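Mitochondrial enolase superfamily member 1 (Homo sapiens, PDB 4A35) catalyses the magnesium-dependent dehydration of L-fuconate to 2-keto-3-deoxy-L-fuconate, a step in the breakdown of L-fucose. Local coordinates at residues A[191-196]-A[221-226]. Sequence-based numbering, arbitrary orientation.
Sequences YTTSCA and KVKVGA
At the mouth of the enolase-superfamily barrel, Tyr191 at the end of strand 188-192 meets Lys221 of the neighbouring strand 219-223, which carries two lysines of the probable active site. Tyr191 OH accepts a hydrogen bond from Lys221 NZ at 2.8 Å, the ammonium lying at the ring edge and in its plane. Lys221 CG stands anti to the backbone N (chi1 -168°), and bends at chi2 and chi3 then carry the chain past the tyrosine, with CB 3.7 Å from Tyr191 CE1. Lys221 NZ also forms salt bridges with Glu277, a magnesium ligand, and Glu387, so three groups fix the ammonium close to the metal. An alanine in place of Tyr191 would probably leave Lys221 without its phenolic acceptor and open a gap beside its methylenes, giving the amine more freedom to move. Next to the tyrosine, Thr193 lies side by side with Lys221, pointing the same way, its OG1 3.7 Å from Lys221 CB and hydrogen-bonded to Glu387.

The backbones join through Lys221 N to Thr192 O (3.0 Å) and, at the last residue of a type I turn from Thr193 to Ala196, Lys223 N to Ala196 O (2.9 Å). Beside the first bond a water donates to Thr192 O and Lys221 O and accepts from Cys195 N, bridging the strand end and the turn. Ala196 CB packs closely on Lys221 O, at 3.1 Å. Lys223 CG passes 3.4 Å from Ala196 O, while its NZ is hydrogen-bonded to Asp251, another magnesium ligand. Lys221 probably binds the substrate and Lys223 probably shuttles the proton, as in relatives; such a Lys-X-Lys pair at a barrel strand end is characteristic of the mandelate racemase/muconate lactonizing enzyme family.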
# COMPACT_ATOMS: atom_id res chain seq x y z
N TYR A 191 -18.21 1.32 22.15
CA TYR A 191 -19.42 0.94 21.42
C TYR A 191 -19.24 -0.50 21.04
O TYR A 191 -18.08 -0.97 20.95
CB TYR A 191 -19.65 1.83 20.18
CG TYR A 191 -18.70 1.66 19.02
CD1 TYR A 191 -18.98 0.76 17.99
CD2 TYR A 191 -17.63 2.54 18.83
CE1 TYR A 191 -18.15 0.66 16.87
CE2 TYR A 191 -16.84 2.50 17.67
CZ TYR A 191 -17.11 1.55 16.69
OH TYR A 191 -16.33 1.46 15.58
N THR A 192 -20.36 -1.20 20.83
CA THR A 192 -20.30 -2.59 20.43
C THR A 192 -20.58 -2.79 18.89
O THR A 192 -21.48 -2.20 18.32
CB THR A 192 -21.23 -3.48 21.27
OG1 THR A 192 -20.99 -4.82 20.87
CG2 THR A 192 -22.76 -3.11 21.13
N THR A 193 -19.82 -3.71 18.29
CA THR A 193 -20.00 -4.12 16.88
C THR A 193 -20.63 -5.54 16.88
O THR A 193 -20.81 -6.14 15.83
CB THR A 193 -18.66 -3.97 16.15
OG1 THR A 193 -18.35 -2.57 16.21
CG2 THR A 193 -18.73 -4.37 14.62
N SER A 194 -20.99 -6.06 18.06
CA SER A 194 -21.51 -7.43 18.14
C SER A 194 -22.91 -7.64 17.48
O SER A 194 -23.27 -8.79 17.22
CB SER A 194 -21.51 -7.91 19.59
OG SER A 194 -20.16 -7.98 20.03
N CYS A 195 -23.68 -6.59 17.15
CA CYS A 195 -24.99 -6.75 16.44
C CYS A 195 -24.85 -6.33 14.97
O CYS A 195 -25.86 -6.21 14.24
CB CYS A 195 -26.08 -5.92 17.13
SG CYS A 195 -26.24 -6.23 18.92
N ALA A 196 -23.61 -6.00 14.54
CA ALA A 196 -23.39 -5.38 13.24
C ALA A 196 -23.42 -6.30 12.02
O ALA A 196 -23.65 -5.80 10.92
CB ALA A 196 -22.00 -4.68 13.24
N LYS A 221 -22.79 -0.38 16.35
CA LYS A 221 -22.43 -0.27 14.95
C LYS A 221 -23.20 -1.31 14.17
O LYS A 221 -23.54 -2.38 14.71
CB LYS A 221 -20.90 -0.41 14.71
CG LYS A 221 -20.51 0.00 13.28
CD LYS A 221 -19.13 0.68 13.19
CE LYS A 221 -18.12 -0.42 13.07
NZ LYS A 221 -16.74 0.12 13.14
N VAL A 222 -23.47 -1.01 12.90
CA VAL A 222 -24.13 -1.93 11.97
C VAL A 222 -23.41 -1.89 10.62
O VAL A 222 -23.09 -0.81 10.11
CB VAL A 222 -25.66 -1.61 11.84
CG1 VAL A 222 -25.89 -0.17 11.34
CG2 VAL A 222 -26.36 -2.60 10.91
N LYS A 223 -23.15 -3.07 10.04
CA LYS A 223 -22.56 -3.16 8.71
C LYS A 223 -23.63 -2.97 7.67
O LYS A 223 -24.73 -3.54 7.78
CB LYS A 223 -21.88 -4.53 8.49
CG LYS A 223 -20.76 -4.86 9.46
CD LYS A 223 -19.60 -3.85 9.34
CE LYS A 223 -18.72 -4.00 10.56
NZ LYS A 223 -17.32 -3.58 10.29
N VAL A 224 -23.26 -2.24 6.62
CA VAL A 224 -24.13 -1.93 5.47
C VAL A 224 -23.33 -2.04 4.17
O VAL A 224 -22.10 -2.23 4.21
CB VAL A 224 -24.76 -0.49 5.62
CG1 VAL A 224 -25.61 -0.36 6.91
CG2 VAL A 224 -23.68 0.61 5.53
N GLY A 225 -24.02 -1.88 3.03
CA GLY A 225 -23.37 -1.73 1.74
C GLY A 225 -23.38 -2.81 0.68
O GLY A 225 -22.83 -2.57 -0.39
N ALA A 226 -23.96 -3.99 0.97
CA ALA A 226 -24.05 -5.06 -0.04
C ALA A 226 -25.42 -5.05 -0.68
O ALA A 226 -25.56 -5.34 -1.87
CB ALA A 226 -23.78 -6.42 0.61
O HOH W 1 -23.50 -3.74 17.13